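Local coordinates for acetone carboxylase alpha subunit (Xanthobacter autotrophicus Py2, PDB 5M45), which belongs to the hydantoinase B/oxoprolinase family and forms the alpha subunit of a multi-subunit carboxylase that carries manganese and magnesium ions, at residues G274-G286 with E321-D333. Residues are numbered along the deposited sequence; the frame is centred on the assembly and turned at random.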
# COMPACT_ATOMS: atom_id res chain seq x y z
N GLY A 274 -8.89 -21.26 -35.96
CA GLY A 274 -10.34 -21.22 -35.63
C GLY A 274 -10.94 -19.82 -35.78
O GLY A 274 -12.01 -19.65 -36.38
N LEU A 275 -10.24 -18.79 -35.28
CA LEU A 275 -10.71 -17.41 -35.47
C LEU A 275 -10.76 -16.99 -36.94
O LEU A 275 -11.74 -16.44 -37.40
CB LEU A 275 -9.84 -16.41 -34.69
CG LEU A 275 -10.12 -14.94 -34.99
CD1 LEU A 275 -11.50 -14.58 -34.46
CD2 LEU A 275 -9.07 -14.03 -34.40
N GLN A 276 -9.67 -17.24 -37.65
CA GLN A 276 -9.57 -16.91 -39.08
C GLN A 276 -10.73 -17.55 -39.90
O GLN A 276 -11.38 -16.89 -40.72
CB GLN A 276 -8.21 -17.32 -39.60
CG GLN A 276 -7.93 -16.92 -41.04
CD GLN A 276 -6.60 -17.49 -41.54
OE1 GLN A 276 -6.18 -18.64 -41.21
NE2 GLN A 276 -5.92 -16.71 -42.31
N ALA A 277 -10.99 -18.82 -39.63
CA ALA A 277 -12.05 -19.54 -40.32
C ALA A 277 -13.44 -18.99 -39.99
O ALA A 277 -14.27 -18.84 -40.88
CB ALA A 277 -12.00 -21.05 -40.01
N ARG A 278 -13.66 -18.66 -38.71
CA ARG A 278 -14.94 -18.09 -38.28
C ARG A 278 -15.20 -16.70 -38.88
O ARG A 278 -16.33 -16.40 -39.29
CB ARG A 278 -15.09 -18.15 -36.76
CG ARG A 278 -15.44 -19.56 -36.26
CD ARG A 278 -16.93 -19.73 -36.42
NE ARG A 278 -17.45 -21.04 -36.08
CZ ARG A 278 -18.78 -21.30 -35.95
NH1 ARG A 278 -19.74 -20.31 -36.06
NH2 ARG A 278 -19.15 -22.52 -35.60
N ILE A 279 -14.15 -15.88 -38.96
CA ILE A 279 -14.25 -14.57 -39.61
C ILE A 279 -14.67 -14.73 -41.07
O ILE A 279 -15.58 -14.05 -41.52
CB ILE A 279 -12.96 -13.75 -39.45
CG1 ILE A 279 -12.87 -13.26 -38.01
CG2 ILE A 279 -12.94 -12.56 -40.41
CD1 ILE A 279 -11.56 -12.56 -37.71
N LYS A 280 -14.04 -15.65 -41.79
CA LYS A 280 -14.39 -15.86 -43.22
C LYS A 280 -15.75 -16.53 -43.43
O LYS A 280 -16.35 -16.33 -44.47
CB LYS A 280 -13.32 -16.65 -43.94
CG LYS A 280 -11.96 -15.98 -43.91
CD LYS A 280 -11.14 -16.19 -45.15
CE LYS A 280 -10.49 -17.53 -45.19
NZ LYS A 280 -9.54 -17.48 -46.34
N ALA A 281 -16.22 -17.30 -42.46
CA ALA A 281 -17.54 -17.95 -42.54
C ALA A 281 -18.73 -17.03 -42.16
O ALA A 281 -19.83 -17.23 -42.69
CB ALA A 281 -17.57 -19.23 -41.69
N MET A 282 -18.51 -16.04 -41.27
CA MET A 282 -19.59 -15.32 -40.63
C MET A 282 -19.71 -13.83 -40.99
O MET A 282 -20.79 -13.26 -40.88
CB MET A 282 -19.46 -15.42 -39.10
CG MET A 282 -19.66 -16.78 -38.46
SD MET A 282 -19.30 -16.77 -36.66
CE MET A 282 -20.73 -15.92 -36.07
N THR A 283 -18.60 -13.19 -41.39
CA THR A 283 -18.54 -11.74 -41.52
C THR A 283 -18.47 -11.30 -43.00
O THR A 283 -18.83 -12.09 -43.91
CB THR A 283 -17.38 -11.13 -40.66
OG1 THR A 283 -16.11 -11.38 -41.27
CG2 THR A 283 -17.41 -11.64 -39.23
N ILE A 284 -18.05 -10.04 -43.24
CA ILE A 284 -17.91 -9.46 -44.57
C ILE A 284 -16.66 -8.56 -44.53
O ILE A 284 -16.51 -7.75 -43.61
CB ILE A 284 -19.15 -8.58 -44.92
CG1 ILE A 284 -20.45 -9.39 -44.89
CG2 ILE A 284 -18.99 -7.95 -46.31
CD1 ILE A 284 -21.72 -8.58 -45.09
N PRO A 285 -15.75 -8.66 -45.53
CA PRO A 285 -14.61 -7.75 -45.53
C PRO A 285 -15.03 -6.30 -45.74
O PRO A 285 -16.00 -6.04 -46.46
CB PRO A 285 -13.78 -8.23 -46.74
CG PRO A 285 -14.79 -8.87 -47.66
CD PRO A 285 -15.78 -9.51 -46.74
N GLY A 286 -14.30 -5.37 -45.14
CA GLY A 286 -14.66 -3.96 -45.19
C GLY A 286 -14.17 -3.14 -44.01
O GLY A 286 -13.39 -3.65 -43.16
N GLU A 321 -11.92 2.29 -35.52
CA GLU A 321 -11.93 1.91 -36.93
C GLU A 321 -11.58 0.42 -37.01
O GLU A 321 -10.44 0.01 -36.67
CB GLU A 321 -10.94 2.76 -37.76
CG GLU A 321 -10.96 2.42 -39.25
CD GLU A 321 -10.03 3.27 -40.10
OE1 GLU A 321 -10.05 3.02 -41.32
OE2 GLU A 321 -9.23 4.13 -39.60
N MET A 322 -12.55 -0.37 -37.43
CA MET A 322 -12.42 -1.85 -37.48
C MET A 322 -12.30 -2.27 -38.97
O MET A 322 -13.17 -1.94 -39.76
CB MET A 322 -13.65 -2.52 -36.80
CG MET A 322 -13.78 -4.06 -36.95
SD MET A 322 -15.46 -4.65 -36.52
CE MET A 322 -15.51 -4.22 -34.74
N THR A 323 -11.24 -2.98 -39.33
CA THR A 323 -10.99 -3.44 -40.70
C THR A 323 -10.95 -4.98 -40.75
O THR A 323 -10.14 -5.58 -40.06
CB THR A 323 -9.64 -2.89 -41.25
OG1 THR A 323 -9.63 -1.48 -41.13
CG2 THR A 323 -9.45 -3.23 -42.74
N ILE A 324 -11.85 -5.60 -41.53
CA ILE A 324 -11.82 -7.05 -41.78
C ILE A 324 -11.26 -7.22 -43.18
O ILE A 324 -11.79 -6.64 -44.14
CB ILE A 324 -13.24 -7.66 -41.63
CG1 ILE A 324 -13.74 -7.47 -40.18
CG2 ILE A 324 -13.25 -9.15 -41.96
CD1 ILE A 324 -15.15 -7.95 -39.92
N ARG A 325 -10.17 -7.98 -43.29
CA ARG A 325 -9.46 -8.22 -44.57
C ARG A 325 -9.93 -9.49 -45.31
O ARG A 325 -10.46 -10.41 -44.70
CB ARG A 325 -7.94 -8.32 -44.33
CG ARG A 325 -7.34 -7.11 -43.63
CD ARG A 325 -5.88 -6.90 -44.02
NE ARG A 325 -5.24 -5.86 -43.22
CZ ARG A 325 -4.73 -6.02 -42.00
NH1 ARG A 325 -4.70 -7.20 -41.38
NH2 ARG A 325 -4.22 -4.95 -41.38
N ARG A 326 -9.65 -9.54 -46.60
CA ARG A 326 -9.94 -10.71 -47.42
C ARG A 326 -9.31 -12.00 -46.94
O ARG A 326 -9.90 -13.07 -47.12
CB ARG A 326 -9.50 -10.48 -48.87
CG ARG A 326 -10.39 -9.49 -49.59
CD ARG A 326 -9.80 -9.10 -50.90
NE ARG A 326 -10.51 -7.95 -51.48
CZ ARG A 326 -10.48 -7.60 -52.76
NH1 ARG A 326 -9.80 -8.33 -53.62
NH2 ARG A 326 -11.17 -6.57 -53.18
N ASP A 327 -8.14 -11.91 -46.29
CA ASP A 327 -7.46 -13.12 -45.80
C ASP A 327 -7.96 -13.61 -44.44
O ASP A 327 -7.42 -14.58 -43.91
CB ASP A 327 -5.93 -12.94 -45.82
CG ASP A 327 -5.40 -11.95 -44.77
OD1 ASP A 327 -6.20 -11.26 -44.09
OD2 ASP A 327 -4.14 -11.83 -44.64
N GLY A 328 -8.97 -12.95 -43.86
CA GLY A 328 -9.51 -13.38 -42.57
C GLY A 328 -8.78 -12.83 -41.33
O GLY A 328 -9.11 -13.23 -40.21
N THR A 329 -7.81 -11.95 -41.54
CA THR A 329 -7.22 -11.15 -40.47
C THR A 329 -8.13 -9.94 -40.20
O THR A 329 -8.92 -9.54 -41.06
CB THR A 329 -5.77 -10.66 -40.80
OG1 THR A 329 -5.74 -9.89 -42.00
CG2 THR A 329 -4.79 -11.83 -40.95
N TRP A 330 -7.98 -9.36 -39.02
CA TRP A 330 -8.72 -8.12 -38.69
C TRP A 330 -7.93 -7.19 -37.76
O TRP A 330 -6.94 -7.60 -37.15
CB TRP A 330 -10.15 -8.41 -38.21
CG TRP A 330 -10.33 -8.96 -36.86
CD1 TRP A 330 -9.54 -9.89 -36.23
CD2 TRP A 330 -11.39 -8.66 -35.95
NE1 TRP A 330 -10.03 -10.15 -34.98
CE2 TRP A 330 -11.17 -9.42 -34.78
CE3 TRP A 330 -12.51 -7.82 -36.00
CZ2 TRP A 330 -12.02 -9.37 -33.69
CZ3 TRP A 330 -13.36 -7.74 -34.91
CH2 TRP A 330 -13.12 -8.54 -33.76
N ARG A 331 -8.34 -5.91 -37.75
CA ARG A 331 -7.58 -4.86 -37.13
C ARG A 331 -8.52 -3.88 -36.44
O ARG A 331 -9.56 -3.49 -37.01
CB ARG A 331 -6.70 -4.15 -38.18
CG ARG A 331 -5.85 -3.01 -37.67
CD ARG A 331 -5.09 -2.38 -38.85
NE ARG A 331 -4.21 -1.29 -38.44
CZ ARG A 331 -3.01 -1.44 -37.88
NH1 ARG A 331 -2.49 -2.65 -37.69
NH2 ARG A 331 -2.33 -0.37 -37.50
N LEU A 332 -8.16 -3.48 -35.22
CA LEU A 332 -8.92 -2.49 -34.45
C LEU A 332 -8.01 -1.34 -34.03
O LEU A 332 -7.04 -1.56 -33.30
CB LEU A 332 -9.55 -3.14 -33.24
CG LEU A 332 -10.55 -4.24 -33.67
CD1 LEU A 332 -9.94 -5.60 -33.51
CD2 LEU A 332 -11.85 -4.17 -32.87
N ASP A 333 -8.33 -0.12 -34.48
CA ASP A 333 -7.50 1.07 -34.31
C ASP A 333 -8.30 2.11 -33.53
O ASP A 333 -9.39 2.51 -33.98
CB ASP A 333 -7.08 1.58 -35.70
CG ASP A 333 -6.10 2.77 -35.66
OD1 ASP A 333 -5.92 3.43 -34.62
OD2 ASP A 333 -5.47 3.06 -36.71
O HOH W 1 -6.84 -16.70 -45.98
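Ile279 and Trp330 meet because Ile279 sets CG1 beside its backbone N (chi1 -73°) and extends CD1 beyond it, while chi1 of 74° places CG of Trp330 between its backbone N and carbonyl carbon, turning the indole toward the helix. CD1 of Ile279 thereby lies over one face of the five-membered ring, 3.8 Å from its centroid and 18° off the normal, a CH-pi contact; Leu332 covers the opposite face, and Thr378 binds the indole NE1. The other branch of Ile279, CG2, touches CG2 of Ile324 at 3.8 Å. OG1 of Thr283 also touches CG2 of Ile324 at 3.7 Å and donates a hydrogen bond to Ile279 O at 2.7 Å. The same oxygen accepts from Thr283 N through the other face of its carbonyl plane, a double grip where the helix ends.

At the outer end, the type I turn from Arg325 to Gly328 presses against the helix: Gly328, with no side chain, sets its CA 3.8 Å from Lys280 CG. Gln276, extended, donates from NE2 to Asp327 O at 3.1 Å, almost in line with the carbonyl; a water joins this oxygen to Lys280 NZ. Asp327 OD1 accepts from Thr329 N, an Asx turn.

Past the helix, Gly286 N and O pair with Ile324 O and N, each at 3.0 Å, a hydrogen-bonded antiparallel bridge. Gly286 also pairs with a strand of another protein's chain. With Arg325 N hydrogen-bonded to Thr329 O, a 3:5 hairpin (type I turn, G1 bulge at Gly328) thus packs on helix 257-282, which leads into strand 286-297 of the same sheet.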